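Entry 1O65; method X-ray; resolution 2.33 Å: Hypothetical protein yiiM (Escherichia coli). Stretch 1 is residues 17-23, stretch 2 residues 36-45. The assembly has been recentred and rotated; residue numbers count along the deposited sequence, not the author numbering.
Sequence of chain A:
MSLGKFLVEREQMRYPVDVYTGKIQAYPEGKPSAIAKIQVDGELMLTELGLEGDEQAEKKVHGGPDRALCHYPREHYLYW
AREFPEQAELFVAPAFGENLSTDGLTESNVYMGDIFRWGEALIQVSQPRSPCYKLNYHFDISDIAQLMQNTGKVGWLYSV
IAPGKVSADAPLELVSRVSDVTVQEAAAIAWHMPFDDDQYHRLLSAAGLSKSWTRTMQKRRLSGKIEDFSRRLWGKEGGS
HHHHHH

Stretch 1 (17-23) VDVYTGK
Stretch 2 (36-45) AKIQVDGELM

Two extended segments of one chain pair as antiparallel β-strands, burying 545 Å² between them, both sides summed. Strand 18-21 runs against strand 38-40, with an angle of 129° between their N-to-C directions, so the pair is markedly splayed. In the register, Tyr20 faces Gln39 with their CA atoms 4.3 Å apart, and Thr21 faces Ile38 with their CA atoms 5.5 Å apart. Just beyond the strand, Gly22 CA lies 4.4 Å from Lys37 CA.

The backbone is extended: phi/psi is -113/132 at Val19, -132/139 at Tyr20, -142/161 at Thr21 and -108/138 at Ile38. Gln39 has a less negative phi, at -60/134. Thr21 and Ile38 exchange two hydrogen bonds. Thr21 N donates to Ile38 O at 3.1 Å and 170°; Ile38 N donates to Thr21 O at 2.7 Å and 153°. Further along, Val40 N donates to Val19 O at 3.0 Å and 171°. Between these bonds, Gln39 CA approaches Val19 O at 3.4 Å and Tyr20 CA approaches Ile38 O at 3.6 Å, both as CA-H...O contacts.

The return bond from Val19 N to Val40 O is replaced by a water. Water 1 accepts from Val19 N at 3.0 Å and donates to Val40 O at 2.7 Å. It also accepts from Gln39 NE2 at 2.7 Å, which ties the side-chain amide to the bridge.

Tyr20 and Gln39 share one face of the sheet. Tyr20 is buried, with chi1 m (-58°) and chi2 80°. This conformation lays the ring beside the partner strand, with Tyr20 CD2 3.5 Å from Gln39 N. Gln39 is t at chi1 (-169°) and t at chi2 (160°), with chi3 25°. Its CG lies over one face of the ring, and its CB is 3.7 Å from Tyr20 CE2. The aliphatic part thus packs on the aromatic ring while the amide reaches the water. Gln39 NE2 also lies 3.4 Å from Asp18 OD1; Asp18 has chi1 m (-71°) and chi2 -30°.

Lys37 points its CB toward stretch 1, and Lys37 CB packs 3.8 Å from Tyr20 CB. Its chi angles are -62° (m), 161° (t), 118° (between wells) and 54° (p). Lys37 CG lies 4.0 Å from Gly22 N, while NZ is hydrogen-bonded elsewhere in the structure. Gly22 is almost fully extended, at -178/179. An ideal CB there would lie only 3.1 Å from Lys37 CA, so glycine suits this close approach.

Val19, Thr21, Ile38 and Val40 occupy the other face. Val19 (chi1 -172°) and Val40 (chi1 170°) are both t. Val19 is buried, and its branched apolar side chain suits packing beside Val40, with Val19 CG1 4.3 Å from Val40 CB. Thr21 at p (67°) sets Thr21 OG1 3.6 Å from Val40 CG2 and Thr21 CG2 4.3 Å from Leu44 CD1, so its methyl meets apolar surface at a partly exposed site. The CA-to-CB bond of Leu44, p at chi1 (66°) and t at chi2 (-171°), points toward stretch 1. Ile38 is m (-66°), with chi2 92°; though exposed, it suits an extended strand because its CB is branched.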

# COMPACT_ATOMS: atom_id res chain seq x y z
N VAL A 17 11.04 -10.91 -2.22
CA VAL A 17 10.84 -9.47 -2.20
C VAL A 17 12.10 -8.64 -2.26
O VAL A 17 13.09 -8.94 -1.60
CB VAL A 17 9.98 -9.12 -0.96
CG1 VAL A 17 10.76 -9.29 0.33
CG2 VAL A 17 9.41 -7.72 -1.07
N ASP A 18 12.09 -7.59 -3.07
CA ASP A 18 13.18 -6.62 -3.15
C ASP A 18 12.84 -5.48 -2.18
O ASP A 18 11.67 -5.06 -2.13
CB ASP A 18 13.29 -6.08 -4.58
CG ASP A 18 13.83 -7.14 -5.53
OD1 ASP A 18 14.61 -8.00 -5.07
OD2 ASP A 18 13.49 -7.11 -6.72
N VAL A 19 13.82 -5.03 -1.43
CA VAL A 19 13.71 -4.04 -0.38
C VAL A 19 14.41 -2.74 -0.73
O VAL A 19 15.54 -2.76 -1.23
CB VAL A 19 14.39 -4.58 0.91
CG1 VAL A 19 14.13 -3.64 2.09
CG2 VAL A 19 13.97 -6.00 1.21
N TYR A 20 13.75 -1.61 -0.53
CA TYR A 20 14.31 -0.30 -0.83
C TYR A 20 14.10 0.66 0.33
O TYR A 20 13.08 0.60 1.02
CB TYR A 20 13.73 0.36 -2.07
CG TYR A 20 13.87 -0.44 -3.35
CD1 TYR A 20 12.99 -1.48 -3.61
CD2 TYR A 20 14.90 -0.19 -4.26
CE1 TYR A 20 13.12 -2.25 -4.75
CE2 TYR A 20 15.02 -0.94 -5.42
CZ TYR A 20 14.13 -1.96 -5.66
OH TYR A 20 14.21 -2.73 -6.79
N THR A 21 15.12 1.46 0.65
CA THR A 21 15.00 2.46 1.69
C THR A 21 15.77 3.72 1.24
O THR A 21 16.60 3.65 0.34
CB THR A 21 15.56 2.05 3.06
OG1 THR A 21 16.98 1.91 2.95
CG2 THR A 21 14.94 0.79 3.62
N GLY A 22 15.45 4.82 1.88
CA GLY A 22 16.07 6.10 1.64
C GLY A 22 15.49 7.16 2.57
O GLY A 22 14.63 6.87 3.39
N LYS A 23 16.02 8.37 2.44
CA LYS A 23 15.54 9.52 3.22
C LYS A 23 14.78 10.43 2.21
O LYS A 23 14.98 10.12 1.01
CB LYS A 23 16.69 10.30 3.84
N ALA A 36 14.42 9.29 -4.41
CA ALA A 36 14.70 7.93 -4.82
C ALA A 36 15.30 7.11 -3.67
O ALA A 36 16.19 7.58 -2.95
CB ALA A 36 15.64 7.89 -6.01
N LYS A 37 14.77 5.91 -3.49
CA LYS A 37 15.23 4.98 -2.48
C LYS A 37 16.24 4.00 -3.08
O LYS A 37 16.14 3.62 -4.24
CB LYS A 37 14.06 4.16 -1.93
CG LYS A 37 13.00 4.99 -1.25
CD LYS A 37 11.69 4.22 -1.14
CE LYS A 37 11.31 4.03 0.31
NZ LYS A 37 11.28 5.35 1.02
N ILE A 38 17.16 3.52 -2.27
CA ILE A 38 18.19 2.60 -2.75
C ILE A 38 17.98 1.17 -2.28
O ILE A 38 17.64 0.92 -1.12
CB ILE A 38 19.58 3.12 -2.31
CG1 ILE A 38 19.89 4.45 -3.01
CG2 ILE A 38 20.66 2.10 -2.64
CD1 ILE A 38 19.47 5.67 -2.23
N GLN A 39 18.19 0.21 -3.18
CA GLN A 39 18.05 -1.20 -2.85
C GLN A 39 18.99 -1.65 -1.73
O GLN A 39 20.16 -1.29 -1.66
CB GLN A 39 18.25 -2.09 -4.09
CG GLN A 39 17.87 -3.52 -3.86
CD GLN A 39 17.59 -4.38 -5.06
OE1 GLN A 39 18.04 -4.17 -6.19
NE2 GLN A 39 16.78 -5.43 -4.87
N VAL A 40 18.44 -2.40 -0.80
CA VAL A 40 19.15 -2.96 0.36
C VAL A 40 19.39 -4.43 0.07
O VAL A 40 18.45 -5.15 -0.30
CB VAL A 40 18.31 -2.76 1.63
CG1 VAL A 40 18.84 -3.51 2.83
CG2 VAL A 40 18.22 -1.26 1.93
N ASP A 41 20.62 -4.91 0.23
CA ASP A 41 20.92 -6.29 -0.13
C ASP A 41 21.04 -7.23 1.04
O ASP A 41 20.83 -8.44 0.86
CB ASP A 41 22.23 -6.34 -0.95
CG ASP A 41 22.00 -5.67 -2.29
OD1 ASP A 41 20.95 -5.99 -2.90
OD2 ASP A 41 22.83 -4.83 -2.71
N GLY A 42 21.42 -6.70 2.19
CA GLY A 42 21.57 -7.53 3.38
C GLY A 42 20.37 -7.42 4.30
O GLY A 42 19.30 -6.93 3.93
N GLU A 43 20.56 -7.88 5.53
CA GLU A 43 19.48 -7.85 6.51
C GLU A 43 19.53 -6.53 7.28
O GLU A 43 20.54 -5.85 7.27
CB GLU A 43 19.48 -9.03 7.45
CG GLU A 43 20.68 -9.14 8.35
CD GLU A 43 20.71 -10.48 9.08
OE1 GLU A 43 20.31 -11.49 8.48
OE2 GLU A 43 21.13 -10.48 10.25
N LEU A 44 18.36 -6.16 7.76
CA LEU A 44 18.13 -4.96 8.52
C LEU A 44 16.92 -5.14 9.45
O LEU A 44 16.03 -5.96 9.28
CB LEU A 44 17.99 -3.70 7.68
CG LEU A 44 16.82 -3.53 6.74
CD1 LEU A 44 17.00 -2.31 5.86
CD2 LEU A 44 16.58 -4.77 5.86
N MET A 45 16.93 -4.34 10.50
CA MET A 45 15.93 -4.31 11.53
C MET A 45 14.67 -3.59 11.09
O MET A 45 14.71 -2.50 10.49
CB MET A 45 16.55 -3.63 12.76
CG MET A 45 15.69 -3.71 14.00
SD MET A 45 15.28 -5.40 14.52
CE MET A 45 13.80 -5.03 15.47
O HOH W 1 16.61 -5.91 -2.17